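Local coordinates for protein alkylpurine DNA glycosylase AlkC (Pseudomonas fluorescens, PDB 5VHV) that probably excises alkylated purine bases from damaged DNA as a glycosylase of base excision repair, without flipping the nucleotide out of the helix, at residues Phe128-Gln140 / Glu166-His180. Sequence-based numbering, arbitrary orientation. Where two conformers were deposited one is given.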
loop_
_atom_site.group_PDB
_atom_site.type_symbol
_atom_site.label_atom_id
_atom_site.label_comp_id
_atom_site.label_asym_id
_atom_site.label_seq_id
_atom_site.Cartn_x
_atom_site.Cartn_y
_atom_site.Cartn_z
ATOM N N PHE A 128 -2.604 -23.167 -0.032
ATOM C CA PHE A 128 -2.703 -22.154 -1.072
ATOM C C PHE A 128 -3.876 -22.428 -2.013
ATOM O O PHE A 128 -4.723 -21.551 -2.228
ATOM C CB PHE A 128 -1.412 -22.051 -1.874
ATOM C CG PHE A 128 -1.514 -21.038 -2.958
ATOM C CD1 PHE A 128 -1.491 -19.697 -2.645
ATOM C CD2 PHE A 128 -1.717 -21.421 -4.266
ATOM C CE1 PHE A 128 -1.627 -18.734 -3.613
ATOM C CE2 PHE A 128 -1.860 -20.460 -5.264
ATOM C CZ PHE A 128 -1.814 -19.112 -4.934
ATOM N N GLN A 129 -3.929 -23.627 -2.599
ATOM C CA GLN A 129 -4.929 -23.873 -3.648
ATOM C C GLN A 129 -6.342 -23.799 -3.076
ATOM O O GLN A 129 -7.243 -23.208 -3.694
ATOM C CB GLN A 129 -4.667 -25.230 -4.326
ATOM C CG GLN A 129 -5.183 -25.353 -5.750
ATOM C CD GLN A 129 -4.469 -24.404 -6.738
ATOM O OE1 GLN A 129 -3.242 -24.372 -6.816
ATOM N NE2 GLN A 129 -5.243 -23.629 -7.458
ATOM N N ARG A 130 -6.545 -24.369 -1.878
ATOM C CA ARG A 130 -7.867 -24.350 -1.258
ATOM C C ARG A 130 -8.325 -22.921 -1.006
ATOM O O ARG A 130 -9.494 -22.581 -1.236
ATOM C CB ARG A 130 -7.847 -25.133 0.052
ATOM C CG ARG A 130 -9.187 -25.777 0.393
ATOM C CD ARG A 130 -9.141 -26.505 1.738
ATOM N NE ARG A 130 -10.391 -27.227 1.975
ATOM C CZ ARG A 130 -10.653 -27.949 3.063
ATOM N NH1 ARG A 130 -9.746 -28.065 4.043
ATOM N NH2 ARG A 130 -11.835 -28.542 3.182
ATOM N N THR A 131 -7.415 -22.076 -0.529
ATOM C CA THR A 131 -7.751 -20.701 -0.176
ATOM C C THR A 131 -7.912 -19.842 -1.428
ATOM O O THR A 131 -8.799 -18.978 -1.489
ATOM C CB THR A 131 -6.671 -20.129 0.753
ATOM O OG1 THR A 131 -6.480 -21.010 1.879
ATOM C CG2 THR A 131 -7.050 -18.761 1.269
ATOM N N LEU A 132 -7.084 -20.094 -2.447
ATOM C CA LEU A 132 -7.231 -19.374 -3.707
ATOM C C LEU A 132 -8.641 -19.536 -4.269
ATOM O O LEU A 132 -9.245 -18.564 -4.750
ATOM C CB LEU A 132 -6.187 -19.855 -4.727
ATOM C CG LEU A 132 -6.298 -19.239 -6.134
ATOM C CD1 LEU A 132 -6.028 -17.738 -6.114
ATOM C CD2 LEU A 132 -5.321 -19.913 -7.071
ATOM N N ALA A 133 -9.194 -20.748 -4.192
ATOM C CA ALA A 133 -10.538 -20.977 -4.725
ATOM C C ALA A 133 -11.564 -20.123 -3.995
ATOM O O ALA A 133 -12.486 -19.566 -4.607
ATOM C CB ALA A 133 -10.908 -22.456 -4.617
ATOM N N VAL A 134 -11.398 -19.986 -2.684
ATOM C CA VAL A 134 -12.293 -19.142 -1.899
ATOM C C VAL A 134 -12.169 -17.696 -2.324
ATOM O O VAL A 134 -13.173 -16.988 -2.504
ATOM C CB VAL A 134 -11.980 -19.316 -0.406
ATOM C CG1 VAL A 134 -12.714 -18.264 0.425
ATOM C CG2 VAL A 134 -12.326 -20.726 0.011
ATOM N N MET A 135 -10.929 -17.229 -2.492
ATOM C CA MET A 135 -10.745 -15.836 -2.854
ATOM C C MET A 135 -11.262 -15.549 -4.262
ATOM O O MET A 135 -11.728 -14.436 -4.530
ATOM C CB MET A 135 -9.278 -15.478 -2.688
ATOM C CG MET A 135 -8.854 -15.570 -1.217
ATOM S SD MET A 135 -7.130 -15.245 -0.940
ATOM C CE MET A 135 -7.151 -13.451 -0.797
ATOM N N GLN A 136 -11.217 -16.527 -5.162
ATOM C CA GLN A 136 -11.852 -16.354 -6.458
ATOM C C GLN A 136 -13.352 -16.159 -6.311
ATOM O O GLN A 136 -13.941 -15.301 -6.977
ATOM C CB GLN A 136 -11.526 -17.554 -7.350
ATOM C CG GLN A 136 -10.055 -17.560 -7.749
ATOM C CD GLN A 136 -9.634 -18.850 -8.387
ATOM O OE1 GLN A 136 -10.270 -19.896 -8.194
ATOM N NE2 GLN A 136 -8.553 -18.798 -9.156
ATOM N N ALA A 137 -13.997 -16.925 -5.432
ATOM C CA ALA A 137 -15.416 -16.683 -5.194
ATOM C C ALA A 137 -15.625 -15.296 -4.587
ATOM O O ALA A 137 -16.536 -14.559 -4.989
ATOM C CB ALA A 137 -16.000 -17.770 -4.291
ATOM N N TRP A 138 -14.753 -14.899 -3.655
ATOM C CA TRP A 138 -14.906 -13.601 -3.012
ATOM C C TRP A 138 -14.773 -12.455 -4.004
ATOM O O TRP A 138 -15.365 -11.392 -3.803
ATOM C CB TRP A 138 -13.876 -13.438 -1.898
ATOM C CG TRP A 138 -14.160 -14.274 -0.672
ATOM C CD1 TRP A 138 -15.318 -14.941 -0.371
ATOM C CD2 TRP A 138 -13.270 -14.500 0.418
ATOM N NE1 TRP A 138 -15.198 -15.564 0.849
ATOM C CE2 TRP A 138 -13.956 -15.291 1.364
ATOM C CE3 TRP A 138 -11.964 -14.088 0.701
ATOM C CZ2 TRP A 138 -13.356 -15.727 2.539
ATOM C CZ3 TRP A 138 -11.375 -14.508 1.878
ATOM C CH2 TRP A 138 -12.088 -15.306 2.793
ATOM N N SER A 139 -13.984 -12.634 -5.062
ATOM C CA SER A 139 -13.816 -11.569 -6.041
ATOM C C SER A 139 -15.096 -11.280 -6.810
ATOM O O SER A 139 -15.172 -10.247 -7.485
ATOM C CB SER A 139 -12.687 -11.919 -7.016
ATOM O OG SER A 139 -13.093 -12.868 -8.006
ATOM N N GLN A 140 -16.082 -12.171 -6.730
ATOM C CA GLN A 140 -17.372 -12.007 -7.369
ATOM C C GLN A 140 -18.478 -11.711 -6.365
ATOM O O GLN A 140 -19.651 -11.698 -6.734
ATOM C CB GLN A 140 -17.676 -13.264 -8.181
ATOM C CG GLN A 140 -16.587 -13.559 -9.204
ATOM C CD GLN A 140 -16.630 -14.987 -9.686
ATOM O OE1 GLN A 140 -15.930 -15.869 -9.178
ATOM N NE2 GLN A 140 -17.466 -15.224 -10.664
ATOM N N GLU A 166 4.759 -17.780 -3.436
ATOM C CA GLU A 166 4.103 -18.551 -4.491
ATOM C C GLU A 166 3.380 -17.631 -5.472
ATOM O O GLU A 166 3.443 -17.840 -6.695
ATOM C CB GLU A 166 3.140 -19.565 -3.843
ATOM C CG GLU A 166 2.440 -20.472 -4.815
ATOM C CD GLU A 166 1.849 -21.721 -4.164
ATOM O OE1 GLU A 166 1.743 -21.780 -2.919
ATOM O OE2 GLU A 166 1.504 -22.656 -4.916
ATOM N N VAL A 167 2.705 -16.600 -4.947
ATOM C CA VAL A 167 2.054 -15.586 -5.777
ATOM C C VAL A 167 3.093 -14.759 -6.525
ATOM O O VAL A 167 2.969 -14.497 -7.728
ATOM C CB VAL A 167 1.160 -14.692 -4.899
ATOM C CG1 VAL A 167 0.579 -13.525 -5.691
ATOM C CG2 VAL A 167 0.041 -15.511 -4.296
ATOM N N GLN A 168 4.108 -14.306 -5.806
ATOM C CA GLN A 168 5.143 -13.464 -6.387
ATOM C C GLN A 168 5.788 -14.125 -7.593
ATOM O O GLN A 168 6.106 -13.454 -8.587
ATOM C CB GLN A 168 6.167 -13.172 -5.288
ATOM C CG GLN A 168 7.084 -12.041 -5.475
ATOM C CD GLN A 168 7.905 -11.837 -4.223
ATOM O OE1 GLN A 168 7.698 -12.530 -3.209
ATOM N NE2 GLN A 168 8.835 -10.918 -4.277
ATOM N N ALA A 169 5.960 -15.451 -7.544
ATOM C CA ALA A 169 6.634 -16.184 -8.609
ATOM C C ALA A 169 5.752 -16.452 -9.817
ATOM O O ALA A 169 6.287 -16.772 -10.879
ATOM C CB ALA A 169 7.152 -17.529 -8.091
ATOM N N ASP A 170 4.430 -16.343 -9.693
ATOM C CA ASP A 170 3.531 -16.743 -10.779
ATOM C C ASP A 170 2.312 -15.839 -10.828
ATOM O O ASP A 170 1.286 -16.120 -10.195
ATOM C CB ASP A 170 3.101 -18.197 -10.623
ATOM C CG ASP A 170 2.281 -18.686 -11.789
ATOM O OD1 ASP A 170 2.044 -17.916 -12.741
ATOM O OD2 ASP A 170 1.868 -19.858 -11.754
ATOM N N PRO A 171 2.368 -14.761 -11.613
ATOM C CA PRO A 171 1.202 -13.869 -11.725
ATOM C C PRO A 171 -0.034 -14.512 -12.327
ATOM O O PRO A 171 -1.119 -13.919 -12.226
ATOM C CB PRO A 171 1.706 -12.729 -12.633
ATOM C CG PRO A 171 3.145 -12.895 -12.754
ATOM C CD PRO A 171 3.506 -14.299 -12.422
ATOM N N GLU A 172 0.082 -15.658 -13.006
ATOM C CA GLU A 172 -1.128 -16.281 -13.524
ATOM C C GLU A 172 -2.031 -16.818 -12.415
ATOM O O GLU A 172 -3.216 -17.054 -12.673
ATOM C CB GLU A 172 -0.802 -17.413 -14.506
ATOM C CG GLU A 172 -0.081 -16.958 -15.765
ATOM C CD GLU A 172 -0.867 -15.964 -16.614
ATOM O OE1 GLU A 172 -0.243 -15.311 -17.482
ATOM O OE2 GLU A 172 -2.100 -15.827 -16.436
ATOM N N LEU A 173 -1.527 -17.009 -11.188
ATOM C CA LEU A 173 -2.358 -17.659 -10.179
ATOM C C LEU A 173 -3.548 -16.784 -9.820
ATOM O O LEU A 173 -4.689 -17.260 -9.767
ATOM C CB LEU A 173 -1.544 -17.989 -8.925
ATOM C CG LEU A 173 -0.423 -19.005 -9.157
ATOM C CD1 LEU A 173 0.463 -19.083 -7.932
ATOM C CD2 LEU A 173 -0.969 -20.390 -9.500
ATOM N N CYS A 174 -3.295 -15.505 -9.561
ATOM C CA CYS A 174 -4.318 -14.548 -9.158
ATOM C C CYS A 174 -4.842 -13.715 -10.321
ATOM O O CYS A 174 -5.622 -12.787 -10.098
ATOM C CB CYS A 174 -3.769 -13.626 -8.061
ATOM S SG CYS A 174 -3.341 -14.478 -6.548
ATOM N N ALA A 175 -4.445 -14.030 -11.563
ATOM C CA ALA A 175 -4.819 -13.192 -12.696
ATOM C C ALA A 175 -6.335 -13.040 -12.837
ATOM O O ALA A 175 -6.820 -11.941 -13.133
ATOM C CB ALA A 175 -4.229 -13.752 -13.988
ATOM N N SER A 176 -7.105 -14.123 -12.639
ATOM C CA SER A 176 -8.540 -14.023 -12.879
ATOM C C SER A 176 -9.223 -13.186 -11.800
ATOM O O SER A 176 -10.241 -12.537 -12.071
ATOM C CB SER A 176 -9.174 -15.415 -12.980
ATOM O OG SER A 176 -9.202 -16.091 -11.748
ATOM N N ILE A 177 -8.680 -13.172 -10.586
ATOM C CA ILE A 177 -9.197 -12.263 -9.567
ATOM C C ILE A 177 -9.069 -10.832 -10.045
ATOM O O ILE A 177 -10.039 -10.063 -10.027
ATOM C CB ILE A 177 -8.473 -12.468 -8.226
ATOM C CG1 ILE A 177 -8.899 -13.806 -7.625
ATOM C CG2 ILE A 177 -8.767 -11.295 -7.264
ATOM C CD1 ILE A 177 -8.115 -14.220 -6.425
ATOM N N LEU A 178 -7.867 -10.452 -10.495
ATOM C CA LEU A 178 -7.669 -9.071 -10.887
ATOM C C LEU A 178 -8.482 -8.742 -12.137
ATOM O O LEU A 178 -9.005 -7.623 -12.266
ATOM C CB LEU A 178 -6.183 -8.793 -11.097
ATOM C CG LEU A 178 -5.282 -9.101 -9.895
ATOM C CD1 LEU A 178 -3.827 -8.846 -10.257
ATOM C CD2 LEU A 178 -5.691 -8.321 -8.675
ATOM N N ASP A 179 -8.633 -9.707 -13.048
ATOM C CA ASP A 179 -9.412 -9.456 -14.256
ATOM C C ASP A 179 -10.870 -9.179 -13.922
ATOM O O ASP A 179 -11.501 -8.319 -14.557
ATOM C CB ASP A 179 -9.298 -10.647 -15.220
ATOM C CG ASP A 179 -10.025 -10.407 -16.540
ATOM O OD1 ASP A 179 -9.690 -9.424 -17.235
ATOM O OD2 ASP A 179 -10.922 -11.216 -16.863
ATOM N N HIS A 180 -11.433 -9.913 -12.950
ATOM C CA HIS A 180 -12.819 -9.690 -12.559
ATOM C C HIS A 180 -13.019 -8.290 -11.997
ATOM O O HIS A 180 -14.135 -7.765 -12.037
ATOM C CB HIS A 180 -13.283 -10.687 -11.502
ATOM C CG HIS A 180 -13.438 -12.093 -11.991
ATOM N ND1 HIS A 180 -13.178 -13.187 -11.191
ATOM C CD2 HIS A 180 -13.861 -12.589 -13.178
ATOM C CE1 HIS A 180 -13.415 -14.295 -11.870
ATOM N NE2 HIS A 180 -13.832 -13.960 -13.078
HETATM O O HOH W 1 -7.312 -16.147 -9.693
#
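E166 lies over one face of the F128 ring, its CG 4.2 Å from the centroid in a CH-pi contact and its carboxylate stacked at 26° to the ring plane. V167 CG2 meets F128 CE1 at 3.7 Å, and L173 CD1 approaches F128 CZ obliquely. CG of F128 stands anti to the backbone N (chi1 179°), which sends the ring across to helix 165-169. With the ring cut back to an alanine, V167 and L173 are likely to face a gap and the E166 chain to lose the surface it lies on. Further along, I177 CD1 packs against L132 CD1 and M135 CB, while its CG1 meets Q136 CG at 3.9 Å. Polar links follow. One water accepts from Q136 NE2 (3.0 Å), donates to L173 O (2.9 Å) and hydrogen-bonds S176 OG, bridging both segments. H180 ND1 donates to S139 OG (3.2 Å, 155°), which itself donates to Q136 O at 2.8 Å, so this hydroxyl links Q136 to H180 across the two segments. The axes of 128-138 and 175-180 run nearly parallel, 9.5 Å apart at closest approach, a helix packing consistent with the HEAT-like alpha-solenoid of DNA alkylation repair enzymes.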